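Local structure of unsaturated glucuronyl hydrolase (Streptococcus agalactiae, 2ZZR) at residues F156-W160 / Y169-C175; R235-S239 / Y363-S367; W244-Q248 / S288-L292; D303-T309 / N375-Y381. The protein hydrolyses unsaturated disaccharides derived from chondroitin, hyaluronan and heparin, releasing the unsaturated uronic acid by cleaving (1->3) or (1->4) glycosidic bonds. All coordinates share one frame. Where two conformers were deposited one is given. Residues are numbered along the deposited sequence.

Overall arrangement
All four contacts gather around the active-site end of an alpha barrel of the six-hairpin type, and illustrate how chemistry follows position. Interaction 4, centred about 8 Å from the chain's centre, is wholly buried and joins two barrel helices where S305 meets G378, with Y381 and W377 alongside. Interaction 3, also buried, fixes the start of helix 245-262 to a loop by one backbone bond. Interaction 2, partly buried, brings two loops together through bridging waters and an oblique aromatic contact. Interaction 1, buried although peripheral, combines one backbone bond, a water bridge, an aromatic pair and an arginine. R246 of interaction 3 salt-bridges D303 of interaction 4 and probably bonds to Y363 O of interaction 2.

Interaction 1: F156-W160 / Y169-C175; sequences FIQAW and YRLIIDC
This is a buried meeting between segments of different small antiparallel sheets, at the edge of the helical barrel of this glycoside hydrolase family 88 enzyme. Strand 156-157 pairs with strand 150-151, whereas strand 170-172 pairs with 219-222. The segments run antiparallel, both largely extended as far as I172, and approach most closely at Q158 and L171, CA atoms 5.2 Å apart; the direct backbone hydrogen bond between them runs from A159 N to R170 O (3.0 Å). A water extends the join, donating to I157 O (2.9 Å) and accepting from I172 N (3.0 Å). At one end F156 (chi1 p) turns its ring edge to the face of Y169, a T-shaped pair with centroids 5.0 Å apart and planes at 82°; the Y169 hydroxyl bonds to K153 O. At the other, R170 has CA-to-CB directed away, yet its chain (chi1 p) curls back to lay the guanidinium over W160, a cation-pi contact with CZ 4.5 Å from the six-membered ring centroid. A159 CB packs on I172 CD1 (3.6 Å) near W160, and I157 CB meets C175 SG (3.9 Å) elsewhere. A type I turn from I172 to C175, closed by C175 N to I172 O (3.0 Å), carries D174, the probable proton donor, whose OD2 bonds to H113. R170 NH2, 2.8 Å from W160 O, fastens the guanidinium to the main chain.

Interaction 2: R235-S239 / Y363-S367; sequences RQGYS and YSWHS
Two irregular loops, 235-239 and 363-367, lean together over the substrate-binding region, nearest at Q236 and S364 with CA atoms 6.1 Å apart. Q236 has a positive phi (83/-12), and the chain turns a corner at Y363 before 365-367 adopt helical angles without regular helical bonds. Water supplies the clear polar links. One water donates to Q236 O at 2.9 Å and accepts from W365 N at 2.9 Å. A second water donates to Q236 O at 3.2 Å and accepts from H366 N at 2.7 Å, so a single carbonyl is bridged to two successive amides. The aromatic contact is oblique: Y238 (chi1 t) and W365 (chi1 t) have centroids 5.5 Å apart and planes at 56°, with Y238 CE1 3.7 Å from W365 CH2. The end of the Q236 side chain (chi1 m) comes close to Y363, OE1 3.1 Å from Y363 O, and H366 (chi1 m) sits beside the carbonyls of G237 and Y238. S364 and S367 probably bind substrate. Around the pair, W365 stacks on W290 and Y238 meets F294 edge-to-face; the first loop leads from strand 229-233 to helix 245-262, the second from strand 361-362 to helix 376-390.

Interaction 3: W244-Q248 / S288-L292; sequences WARGQ and SYWDL. With SO4 (sulfate ion), chain C.
Beside the substrate-binding site, the first turn of helix 245-262 is secured to an irregular loop, 288-292, a buried contact next to R246, which probably binds substrate and forms a salt bridge with D303. W244, at the N-cap position, forms a single beta bridge with D291, CA atoms 4.4 Å apart; its CA-to-CB bond points away from the loop (chi1 t), and its side chain lies near that of W250, a probable substrate-binding residue. A245 N donates to W290 O at 3.0 Å. That carbonyl also accepts from a water (2.8 Å) which receives R246 N (3.0 Å), so two amides of the opening turn find partners here. A245 points its methyl into the loop, CB 3.2 Å from Y289 O and 4.1 Å from L292 CG. Y289 (chi1 m) leads away from the helix, its OH donating to sulfate O2 at 2.7 Å, an ion probably from the crystallisation liquor. Helix 304-318 packs on the contact through A306, which touches A245, and helix 265-280 through M274 and Y277, which touch Q248.

Interaction 4: D303-T309 / N375-Y381; sequences DTSATAT and NIWGDYY
S305 and G378 bring helices 304-309 and 376-381 together: their CA atoms lie 3.9 Å apart, and S305 CB rests 3.5 Å from G378 CA. A side chain on G378 would collide with S305 CB. S305 takes chi1 p, placing OG to donate to D303 OD2 (2.7 Å) and to receive a weak bond from W377 NE1 (3.1 Å). D303 (chi1 t) is the N-cap, OD2 also accepting weakly from S305 N at 3.2 Å, while its OD1 forms a salt bridge with R246. The segments run roughly parallel, axes 8.2 Å apart at closest and inclined by 32°, as two helices of the six-hairpin alpha barrel. One turn on, A308 nears Y381, CA atoms 5.4 Å apart and CB atoms 4.0 Å. T309 (chi1 m) folds OG1 back onto S305 O at 2.7 Å, and the same OG1 lies 3.4 Å from CD2 of Y381 (chi1 m). W377 (chi1 p) leaves its helix sideways, and its indole end comes close to S305; the same indole meets Y363 edge-to-face and touches F72 of helix 70-84.

Interaction 1: F156-W160 / Y169-C175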
loop_
_atom_site.group_PDB
_atom_site.type_symbol
_atom_site.label_atom_id
_atom_site.label_comp_id
_atom_site.label_asym_id
_atom_site.label_seq_id
_atom_site.Cartn_x
_atom_site.Cartn_y
_atom_site.Cartn_z
ATOM N N PHE A 156 -5.324 -4.632 18.933
ATOM C CA PHE A 156 -4.793 -4.729 17.575
ATOM C C PHE A 156 -5.474 -5.843 16.792
ATOM O O PHE A 156 -6.073 -6.761 17.373
ATOM C CB PHE A 156 -3.279 -4.966 17.607
ATOM C CG PHE A 156 -2.892 -6.320 18.155
ATOM C CD1 PHE A 156 -2.788 -6.521 19.528
ATOM C CD2 PHE A 156 -2.643 -7.388 17.295
ATOM C CE1 PHE A 156 -2.447 -7.771 20.043
ATOM C CE2 PHE A 156 -2.301 -8.645 17.796
ATOM C CZ PHE A 156 -2.201 -8.832 19.177
ATOM N N ILE A 157 -5.381 -5.755 15.467
ATOM C CA ILE A 157 -5.876 -6.804 14.578
ATOM C C ILE A 157 -4.747 -7.807 14.388
ATOM O O ILE A 157 -3.673 -7.461 13.874
ATOM C CB ILE A 157 -6.320 -6.233 13.203
ATOM C CG1 ILE A 157 -7.465 -5.234 13.397
ATOM C CG2 ILE A 157 -6.724 -7.366 12.242
ATOM C CD1 ILE A 157 -7.695 -4.332 12.217
ATOM N N GLN A 158 -4.984 -9.042 14.820
ATOM C CA GLN A 158 -3.962 -10.078 14.731
ATOM C C GLN A 158 -3.751 -10.540 13.296
ATOM O O GLN A 158 -4.715 -10.762 12.552
ATOM C CB GLN A 158 -4.297 -11.277 15.630
ATOM C CG GLN A 158 -3.099 -12.224 15.832
ATOM C CD GLN A 158 -3.453 -13.523 16.535
ATOM O OE1 GLN A 158 -2.863 -14.577 16.255
ATOM N NE2 GLN A 158 -4.406 -13.461 17.448
ATOM N N ALA A 159 -2.484 -10.682 12.921
ATOM C CA ALA A 159 -2.104 -11.231 11.622
ATOM C C ALA A 159 -2.512 -12.707 11.526
ATOM O O ALA A 159 -2.915 -13.315 12.532
ATOM C CB ALA A 159 -0.608 -11.070 11.410
ATOM N N TRP A 160 -2.428 -13.263 10.314
ATOM C CA TRP A 160 -2.748 -14.673 10.064
ATOM C C TRP A 160 -2.069 -15.622 11.052
ATOM O O TRP A 160 -0.979 -15.337 11.567
ATOM C CB TRP A 160 -2.397 -15.072 8.621
ATOM C CG TRP A 160 -1.048 -14.602 8.143
ATOM C CD1 TRP A 160 -0.783 -13.458 7.433
ATOM C CD2 TRP A 160 0.213 -15.260 8.323
ATOM N NE1 TRP A 160 0.563 -13.367 7.168
ATOM C CE2 TRP A 160 1.197 -14.461 7.697
ATOM C CE3 TRP A 160 0.608 -16.454 8.946
ATOM C CZ2 TRP A 160 2.552 -14.810 7.684
ATOM C CZ3 TRP A 160 1.955 -16.804 8.927
ATOM C CH2 TRP A 160 2.912 -15.983 8.303
ATOM N N TYR A 169 0.739 -14.195 18.174
ATOM C CA TYR A 169 -0.024 -13.060 18.703
ATOM C C TYR A 169 0.672 -11.743 18.367
ATOM O O TYR A 169 1.425 -11.181 19.171
ATOM C CB TYR A 169 -0.202 -13.233 20.211
ATOM C CG TYR A 169 -1.346 -12.457 20.816
ATOM C CD1 TYR A 169 -2.668 -12.851 20.610
ATOM C CD2 TYR A 169 -1.103 -11.351 21.624
ATOM C CE1 TYR A 169 -3.721 -12.150 21.185
ATOM C CE2 TYR A 169 -2.151 -10.642 22.207
ATOM C CZ TYR A 169 -3.449 -11.050 21.986
ATOM O OH TYR A 169 -4.487 -10.357 22.555
ATOM N N ARG A 170 0.425 -11.263 17.151
ATOM C CA ARG A 170 1.225 -10.189 16.596
ATOM C C ARG A 170 0.426 -9.392 15.574
ATOM O O ARG A 170 -0.570 -9.887 15.027
ATOM C CB ARG A 170 2.481 -10.764 15.931
ATOM C CG ARG A 170 2.206 -11.454 14.580
ATOM C CD ARG A 170 3.070 -12.692 14.351
ATOM N NE ARG A 170 2.992 -13.129 12.956
ATOM C CZ ARG A 170 1.986 -13.826 12.429
ATOM N NH1 ARG A 170 2.021 -14.154 11.145
ATOM N NH2 ARG A 170 0.945 -14.195 13.171
ATOM N N LEU A 171 0.875 -8.160 15.334
ATOM C CA LEU A 171 0.392 -7.364 14.204
ATOM C C LEU A 171 1.509 -7.226 13.178
ATOM O O LEU A 171 2.689 -7.394 13.500
ATOM C CB LEU A 171 -0.100 -5.979 14.660
ATOM C CG LEU A 171 0.860 -4.982 15.333
ATOM C CD1 LEU A 171 1.801 -4.283 14.339
ATOM C CD2 LEU A 171 0.078 -3.932 16.129
ATOM N N ILE A 172 1.138 -6.904 11.942
ATOM C CA ILE A 172 2.107 -6.649 10.884
ATOM C C ILE A 172 1.835 -5.238 10.359
ATOM O O ILE A 172 0.689 -4.793 10.357
ATOM C CB ILE A 172 2.030 -7.737 9.775
ATOM C CG1 ILE A 172 2.415 -9.106 10.373
ATOM C CG2 ILE A 172 2.933 -7.394 8.586
ATOM C CD1 ILE A 172 2.252 -10.281 9.426
ATOM N N ILE A 173 2.888 -4.531 9.960
ATOM C CA ILE A 173 2.767 -3.105 9.636
ATOM C C ILE A 173 1.824 -2.822 8.460
ATOM O O ILE A 173 1.191 -1.755 8.407
ATOM C CB ILE A 173 4.152 -2.437 9.399
ATOM C CG1 ILE A 173 4.002 -0.906 9.372
ATOM C CG2 ILE A 173 4.842 -3.015 8.155
ATOM C CD1 ILE A 173 5.302 -0.140 9.465
ATOM N N ASP A 174 1.708 -3.774 7.536
ATOM C CA ASP A 174 0.822 -3.561 6.382
ATOM C C ASP A 174 -0.658 -3.491 6.773
ATOM O O ASP A 174 -1.497 -3.054 5.983
ATOM C CB ASP A 174 1.088 -4.575 5.256
ATOM C CG ASP A 174 0.648 -5.990 5.596
ATOM O OD1 ASP A 174 0.697 -6.832 4.678
ATOM O OD2 ASP A 174 0.254 -6.286 6.746
ATOM N N CYS A 175 -0.977 -3.889 8.005
ATOM C CA CYS A 175 -2.353 -3.798 8.484
ATOM C C CYS A 175 -2.828 -2.339 8.570
ATOM O O CYS A 175 -4.032 -2.073 8.597
ATOM C CB CYS A 175 -2.544 -4.523 9.821
ATOM S SG CYS A 175 -4.276 -4.923 10.169
HETATM O O HOH W 1 -1.824 -7.412 11.696
#

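Interaction 2: R235-S239 / Y363-S367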
loop_
_atom_site.group_PDB
_atom_site.type_symbol
_atom_site.label_atom_id
_atom_site.label_comp_id
_atom_site.label_asym_id
_atom_site.label_seq_id
_atom_site.Cartn_x
_atom_site.Cartn_y
_atom_site.Cartn_z
ATOM N N ARG A 235 11.189 -8.810 9.787
ATOM C CA ARG A 235 10.989 -9.843 8.770
ATOM C C ARG A 235 11.038 -9.278 7.339
ATOM O O ARG A 235 10.626 -8.142 7.094
ATOM C CB ARG A 235 9.659 -10.559 9.040
ATOM C CG ARG A 235 9.261 -11.636 8.045
ATOM C CD ARG A 235 8.009 -12.361 8.512
ATOM N NE ARG A 235 7.236 -12.899 7.395
ATOM C CZ ARG A 235 7.427 -14.095 6.845
ATOM N NH1 ARG A 235 8.374 -14.906 7.299
ATOM N NH2 ARG A 235 6.665 -14.480 5.831
ATOM N N GLN A 236 11.558 -10.078 6.408
ATOM C CA GLN A 236 11.594 -9.734 4.985
ATOM C C GLN A 236 12.771 -8.846 4.578
ATOM O O GLN A 236 13.049 -8.692 3.386
ATOM C CB GLN A 236 10.254 -9.146 4.514
ATOM C CG GLN A 236 9.149 -10.196 4.394
ATOM C CD GLN A 236 7.965 -9.746 3.559
ATOM O OE1 GLN A 236 8.103 -9.406 2.381
ATOM N NE2 GLN A 236 6.784 -9.770 4.162
ATOM N N GLY A 237 13.476 -8.287 5.559
ATOM C CA GLY A 237 14.662 -7.478 5.285
ATOM C C GLY A 237 15.905 -8.342 5.156
ATOM O O GLY A 237 15.871 -9.530 5.475
ATOM N N TYR A 238 17.000 -7.741 4.696
ATOM C CA TYR A 238 18.264 -8.455 4.479
ATOM C C TYR A 238 18.809 -9.096 5.757
ATOM O O TYR A 238 19.162 -10.281 5.764
ATOM C CB TYR A 238 19.304 -7.512 3.868
ATOM C CG TYR A 238 20.627 -8.172 3.535
ATOM C CD1 TYR A 238 20.745 -9.028 2.442
ATOM C CD2 TYR A 238 21.764 -7.932 4.313
ATOM C CE1 TYR A 238 21.961 -9.634 2.126
ATOM C CE2 TYR A 238 22.986 -8.533 4.007
ATOM C CZ TYR A 238 23.074 -9.382 2.910
ATOM O OH TYR A 238 24.273 -9.982 2.593
ATOM N N SER A 239 18.870 -8.311 6.827
ATOM C CA SER A 239 19.421 -8.766 8.101
ATOM C C SER A 239 18.670 -8.128 9.267
ATOM O O SER A 239 17.786 -7.296 9.059
ATOM C CB SER A 239 20.916 -8.435 8.183
ATOM O OG SER A 239 21.137 -7.035 8.255
ATOM N N TYR A 363 9.267 -9.113 -3.921
ATOM C CA TYR A 363 8.177 -9.592 -3.085
ATOM C C TYR A 363 8.709 -10.096 -1.738
ATOM O O TYR A 363 8.453 -9.484 -0.701
ATOM C CB TYR A 363 7.380 -10.656 -3.846
ATOM C CG TYR A 363 6.195 -11.286 -3.137
ATOM C CD1 TYR A 363 5.650 -10.740 -1.970
ATOM C CD2 TYR A 363 5.595 -12.428 -3.666
ATOM C CE1 TYR A 363 4.550 -11.331 -1.346
ATOM C CE2 TYR A 363 4.506 -13.018 -3.053
ATOM C CZ TYR A 363 3.987 -12.470 -1.900
ATOM O OH TYR A 363 2.899 -13.061 -1.299
ATOM N N SER A 364 9.464 -11.195 -1.761
ATOM C CA SER A 364 10.053 -11.750 -0.543
ATOM C C SER A 364 11.437 -12.310 -0.864
ATOM O O SER A 364 11.562 -13.396 -1.429
ATOM C CB SER A 364 9.144 -12.828 0.056
ATOM O OG SER A 364 9.613 -13.230 1.335
ATOM N N TRP A 365 12.471 -11.547 -0.521
ATOM C CA TRP A 365 13.841 -11.865 -0.930
ATOM C C TRP A 365 14.343 -13.209 -0.388
ATOM O O TRP A 365 14.882 -14.022 -1.141
ATOM C CB TRP A 365 14.782 -10.739 -0.517
ATOM C CG TRP A 365 16.162 -10.823 -1.100
ATOM C CD1 TRP A 365 16.547 -10.432 -2.351
ATOM C CD2 TRP A 365 17.341 -11.309 -0.449
ATOM N NE1 TRP A 365 17.892 -10.649 -2.521
ATOM C CE2 TRP A 365 18.405 -11.183 -1.368
ATOM C CE3 TRP A 365 17.602 -11.834 0.825
ATOM C CZ2 TRP A 365 19.715 -11.574 -1.060
ATOM C CZ3 TRP A 365 18.907 -12.221 1.133
ATOM C CH2 TRP A 365 19.945 -12.084 0.192
ATOM N N HIS A 366 14.156 -13.437 0.908
ATOM C CA HIS A 366 14.665 -14.650 1.550
ATOM C C HIS A 366 13.952 -15.919 1.082
ATOM O O HIS A 366 14.558 -16.993 1.016
ATOM C CB HIS A 366 14.614 -14.519 3.074
ATOM C CG HIS A 366 15.747 -13.722 3.645
ATOM N ND1 HIS A 366 15.564 -12.505 4.266
ATOM C CD2 HIS A 366 17.078 -13.969 3.682
ATOM C CE1 HIS A 366 16.734 -12.040 4.668
ATOM N NE2 HIS A 366 17.669 -12.907 4.324
ATOM N N SER A 367 12.672 -15.780 0.743
ATOM C CA SER A 367 11.868 -16.884 0.219
ATOM C C SER A 367 12.070 -17.090 -1.281
ATOM O O SER A 367 11.554 -18.050 -1.854
ATOM C CB SER A 367 10.385 -16.642 0.518
ATOM O OG SER A 367 10.155 -16.569 1.915
HETATM O O HOH W 2 11.764 -9.035 0.839
HETATM O O HOH W 3 12.696 -11.714 2.452
#

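Interaction 3: W244-Q248 / S288-L292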
loop_
_atom_site.group_PDB
_atom_site.type_symbol
_atom_site.label_atom_id
_atom_site.label_comp_id
_atom_site.label_asym_id
_atom_site.label_seq_id
_atom_site.Cartn_x
_atom_site.Cartn_y
_atom_site.Cartn_z
ATOM N N TRP A 244 13.961 -3.052 5.684
ATOM C CA TRP A 244 13.112 -3.506 4.578
ATOM C C TRP A 244 12.312 -2.336 4.002
ATOM O O TRP A 244 11.587 -1.666 4.730
ATOM C CB TRP A 244 12.192 -4.615 5.082
ATOM C CG TRP A 244 11.181 -5.130 4.098
ATOM C CD1 TRP A 244 11.414 -5.566 2.820
ATOM C CD2 TRP A 244 9.783 -5.305 4.335
ATOM N NE1 TRP A 244 10.238 -5.988 2.246
ATOM C CE2 TRP A 244 9.221 -5.836 3.153
ATOM C CE3 TRP A 244 8.946 -5.063 5.434
ATOM C CZ2 TRP A 244 7.854 -6.123 3.035
ATOM C CZ3 TRP A 244 7.588 -5.348 5.315
ATOM C CH2 TRP A 244 7.057 -5.872 4.122
ATOM N N ALA A 245 12.465 -2.089 2.702
ATOM C CA ALA A 245 11.946 -0.858 2.092
ATOM C C ALA A 245 10.424 -0.761 2.097
ATOM O O ALA A 245 9.866 0.291 2.433
ATOM C CB ALA A 245 12.491 -0.681 0.670
ATOM N N ARG A 246 9.742 -1.844 1.726
ATOM C CA ARG A 246 8.283 -1.775 1.634
ATOM C C ARG A 246 7.595 -1.569 2.987
ATOM O O ARG A 246 6.576 -0.880 3.068
ATOM C CB ARG A 246 7.697 -2.967 0.870
ATOM C CG ARG A 246 6.209 -2.774 0.566
ATOM C CD ARG A 246 5.716 -3.686 -0.540
ATOM N NE ARG A 246 5.810 -5.105 -0.176
ATOM C CZ ARG A 246 6.702 -5.957 -0.678
ATOM N NH1 ARG A 246 7.596 -5.547 -1.567
ATOM N NH2 ARG A 246 6.696 -7.231 -0.295
ATOM N N GLY A 247 8.166 -2.130 4.051
ATOM C CA GLY A 247 7.642 -1.914 5.398
ATOM C C GLY A 247 7.627 -0.441 5.761
ATOM O O GLY A 247 6.650 0.057 6.323
ATOM N N GLN A 248 8.716 0.248 5.425
ATOM C CA GLN A 248 8.822 1.693 5.608
ATOM C C GLN A 248 7.709 2.401 4.827
ATOM O O GLN A 248 7.045 3.295 5.354
ATOM C CB GLN A 248 10.206 2.186 5.167
ATOM C CG GLN A 248 10.590 3.580 5.669
ATOM C CD GLN A 248 10.757 3.665 7.195
ATOM O OE1 GLN A 248 10.666 4.751 7.775
ATOM N NE2 GLN A 248 11.017 2.536 7.838
ATOM N N SER A 288 13.927 3.274 -4.258
ATOM C CA SER A 288 14.402 2.438 -3.162
ATOM C C SER A 288 14.945 1.092 -3.628
ATOM O O SER A 288 14.318 0.407 -4.436
ATOM C CB SER A 288 13.262 2.185 -2.178
ATOM O OG SER A 288 12.179 1.544 -2.829
ATOM N N TYR A 289 16.118 0.731 -3.111
ATOM C CA TYR A 289 16.575 -0.654 -3.160
ATOM C C TYR A 289 15.627 -1.455 -2.275
ATOM O O TYR A 289 14.915 -0.880 -1.445
ATOM C CB TYR A 289 18.035 -0.765 -2.691
ATOM C CG TYR A 289 19.032 -0.428 -3.778
ATOM C CD1 TYR A 289 19.693 -1.439 -4.484
ATOM C CD2 TYR A 289 19.306 0.898 -4.118
ATOM C CE1 TYR A 289 20.604 -1.135 -5.494
ATOM C CE2 TYR A 289 20.212 1.210 -5.135
ATOM C CZ TYR A 289 20.866 0.184 -5.809
ATOM O OH TYR A 289 21.765 0.484 -6.813
ATOM N N TRP A 290 15.589 -2.771 -2.458
ATOM C CA TRP A 290 14.606 -3.599 -1.757
ATOM C C TRP A 290 14.776 -3.531 -0.239
ATOM O O TRP A 290 13.817 -3.687 0.526
ATOM C CB TRP A 290 14.657 -5.039 -2.272
ATOM C CG TRP A 290 15.858 -5.809 -1.826
ATOM C CD1 TRP A 290 17.078 -5.865 -2.441
ATOM C CD2 TRP A 290 15.950 -6.644 -0.669
ATOM N NE1 TRP A 290 17.929 -6.686 -1.732
ATOM C CE2 TRP A 290 17.259 -7.178 -0.642
ATOM C CE3 TRP A 290 15.053 -6.999 0.347
ATOM C CZ2 TRP A 290 17.691 -8.039 0.365
ATOM C CZ3 TRP A 290 15.483 -7.851 1.349
ATOM C CH2 TRP A 290 16.790 -8.368 1.347
ATOM N N ASP A 291 16.015 -3.309 0.181
ATOM C CA ASP A 291 16.332 -3.020 1.564
ATOM C C ASP A 291 17.111 -1.718 1.584
ATOM O O ASP A 291 18.036 -1.525 0.787
ATOM C CB ASP A 291 17.155 -4.147 2.186
ATOM C CG ASP A 291 17.214 -4.047 3.692
ATOM O OD1 ASP A 291 16.775 -5.000 4.367
ATOM O OD2 ASP A 291 17.677 -3.002 4.202
ATOM N N LEU A 292 16.721 -0.820 2.485
ATOM C CA LEU A 292 17.268 0.534 2.521
ATOM C C LEU A 292 18.733 0.600 2.976
ATOM O O LEU A 292 19.344 1.667 2.930
ATOM C CB LEU A 292 16.376 1.459 3.369
ATOM C CG LEU A 292 14.947 1.703 2.850
ATOM C CD1 LEU A 292 14.116 2.476 3.878
ATOM C CD2 LEU A 292 14.956 2.437 1.511
HETATM S S SO4 C . 23.899 -1.272 -8.817
HETATM O O1 SO4 C . 24.354 0.113 -8.829
HETATM O O2 SO4 C . 23.303 -1.593 -7.526
HETATM O O3 SO4 C . 22.913 -1.488 -9.867
HETATM O O4 SO4 C . 25.041 -2.157 -9.037
HETATM O O HOH W 4 11.091 -3.878 -0.056
#

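Interaction 4: D303-T309 / N375-Y381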
loop_
_atom_site.group_PDB
_atom_site.type_symbol
_atom_site.label_atom_id
_atom_site.label_comp_id
_atom_site.label_asym_id
_atom_site.label_seq_id
_atom_site.Cartn_x
_atom_site.Cartn_y
_atom_site.Cartn_z
ATOM N N ASP A 303 13.295 -2.334 -5.115
ATOM C CA ASP A 303 11.892 -2.650 -4.932
ATOM C C ASP A 303 11.078 -1.418 -5.298
ATOM O O ASP A 303 10.816 -0.561 -4.450
ATOM C CB ASP A 303 11.554 -3.112 -3.517
ATOM C CG ASP A 303 10.070 -3.438 -3.357
ATOM O OD1 ASP A 303 9.565 -3.385 -2.221
ATOM O OD2 ASP A 303 9.403 -3.719 -4.383
ATOM N N THR A 304 10.679 -1.354 -6.565
ATOM C CA THR A 304 9.903 -0.227 -7.080
ATOM C C THR A 304 8.543 -0.113 -6.392
ATOM O O THR A 304 7.996 0.987 -6.298
ATOM C CB THR A 304 9.691 -0.330 -8.596
ATOM O OG1 THR A 304 9.156 -1.619 -8.915
ATOM C CG2 THR A 304 11.005 -0.131 -9.338
ATOM N N SER A 305 7.999 -1.233 -5.908
ATOM C CA SER A 305 6.679 -1.197 -5.257
ATOM C C SER A 305 6.709 -0.361 -3.978
ATOM O O SER A 305 5.719 0.275 -3.635
ATOM C CB SER A 305 6.114 -2.599 -4.987
ATOM O OG SER A 305 6.770 -3.253 -3.909
ATOM N N ALA A 306 7.851 -0.364 -3.290
ATOM C CA ALA A 306 8.027 0.442 -2.078
ATOM C C ALA A 306 7.999 1.922 -2.437
ATOM O O ALA A 306 7.381 2.732 -1.746
ATOM C CB ALA A 306 9.336 0.087 -1.386
ATOM N N THR A 307 8.659 2.264 -3.540
ATOM C CA THR A 307 8.730 3.646 -3.997
ATOM C C THR A 307 7.360 4.133 -4.507
ATOM O O THR A 307 6.940 5.251 -4.180
ATOM C CB THR A 307 9.878 3.824 -5.025
ATOM O OG1 THR A 307 11.128 3.564 -4.363
ATOM C CG2 THR A 307 9.913 5.248 -5.578
ATOM N N ALA A 308 6.652 3.290 -5.260
ATOM C CA ALA A 308 5.301 3.634 -5.718
ATOM C C ALA A 308 4.364 3.919 -4.539
ATOM O O ALA A 308 3.632 4.914 -4.539
ATOM C CB ALA A 308 4.729 2.532 -6.587
ATOM N N THR A 309 4.421 3.054 -3.530
ATOM C CA THR A 309 3.605 3.189 -2.316
ATOM C C THR A 309 3.943 4.479 -1.550
ATOM O O THR A 309 3.038 5.203 -1.108
ATOM C CB THR A 309 3.774 1.934 -1.420
ATOM O OG1 THR A 309 3.447 0.774 -2.198
ATOM C CG2 THR A 309 2.852 1.977 -0.207
ATOM N N ASN A 375 5.262 -6.823 -9.610
ATOM C CA ASN A 375 4.250 -7.344 -8.699
ATOM C C ASN A 375 2.985 -6.498 -8.769
ATOM O O ASN A 375 3.022 -5.339 -9.209
ATOM C CB ASN A 375 4.782 -7.540 -7.265
ATOM C CG ASN A 375 5.381 -6.273 -6.663
ATOM O OD1 ASN A 375 6.541 -6.250 -6.236
ATOM N ND2 ASN A 375 4.587 -5.222 -6.608
ATOM N N ILE A 376 1.867 -7.090 -8.373
ATOM C CA ILE A 376 0.571 -6.482 -8.666
ATOM C C ILE A 376 0.251 -5.271 -7.780
ATOM O O ILE A 376 -0.430 -4.344 -8.227
ATOM C CB ILE A 376 -0.575 -7.531 -8.702
ATOM C CG1 ILE A 376 -1.852 -6.952 -9.339
ATOM C CG2 ILE A 376 -0.832 -8.137 -7.310
ATOM C CD1 ILE A 376 -1.647 -6.422 -10.774
ATOM N N TRP A 377 0.749 -5.266 -6.544
ATOM C CA TRP A 377 0.560 -4.077 -5.690
ATOM C C TRP A 377 1.436 -2.907 -6.161
ATOM O O TRP A 377 1.015 -1.750 -6.113
ATOM C CB TRP A 377 0.784 -4.393 -4.197
ATOM C CG TRP A 377 2.144 -4.933 -3.905
ATOM C CD1 TRP A 377 3.241 -4.227 -3.500
ATOM C CD2 TRP A 377 2.556 -6.301 -4.004
ATOM N NE1 TRP A 377 4.319 -5.078 -3.342
ATOM C CE2 TRP A 377 3.921 -6.354 -3.643
ATOM C CE3 TRP A 377 1.902 -7.488 -4.366
ATOM C CZ2 TRP A 377 4.648 -7.550 -3.632
ATOM C CZ3 TRP A 377 2.625 -8.676 -4.357
ATOM C CH2 TRP A 377 3.984 -8.693 -3.999
ATOM N N GLY A 378 2.643 -3.212 -6.633
ATOM C CA GLY A 378 3.515 -2.200 -7.233
ATOM C C GLY A 378 2.873 -1.600 -8.470
ATOM O O GLY A 378 2.895 -0.382 -8.657
ATOM N N ASP A 379 2.281 -2.452 -9.306
ATOM C CA ASP A 379 1.526 -1.983 -10.473
ATOM C C ASP A 379 0.381 -1.078 -10.043
ATOM O O ASP A 379 0.194 0.010 -10.602
ATOM C CB ASP A 379 0.946 -3.163 -11.251
ATOM C CG ASP A 379 1.989 -3.911 -12.059
ATOM O OD1 ASP A 379 3.190 -3.560 -12.001
ATOM O OD2 ASP A 379 1.591 -4.863 -12.765
ATOM N N TYR A 380 -0.372 -1.541 -9.044
ATOM C CA TYR A 380 -1.511 -0.796 -8.542
ATOM C C TYR A 380 -1.105 0.591 -8.004
ATOM O O TYR A 380 -1.697 1.605 -8.398
ATOM C CB TYR A 380 -2.326 -1.575 -7.481
ATOM C CG TYR A 380 -3.359 -0.641 -6.915
ATOM C CD1 TYR A 380 -3.095 0.088 -5.760
ATOM C CD2 TYR A 380 -4.548 -0.388 -7.604
ATOM C CE1 TYR A 380 -4.001 1.010 -5.273
ATOM C CE2 TYR A 380 -5.471 0.537 -7.119
ATOM C CZ TYR A 380 -5.179 1.236 -5.955
ATOM O OH TYR A 380 -6.046 2.168 -5.449
ATOM N N TYR A 381 -0.120 0.638 -7.104
ATOM C CA TYR A 381 0.261 1.919 -6.491
ATOM C C TYR A 381 0.951 2.874 -7.473
ATOM O O TYR A 381 0.830 4.098 -7.352
ATOM C CB TYR A 381 1.075 1.714 -5.204
ATOM C CG TYR A 381 0.237 1.128 -4.086
ATOM C CD1 TYR A 381 -0.835 1.843 -3.543
ATOM C CD2 TYR A 381 0.516 -0.142 -3.565
ATOM C CE1 TYR A 381 -1.620 1.305 -2.526
ATOM C CE2 TYR A 381 -0.256 -0.681 -2.548
ATOM C CZ TYR A 381 -1.311 0.043 -2.030
ATOM O OH TYR A 381 -2.076 -0.495 -1.033
#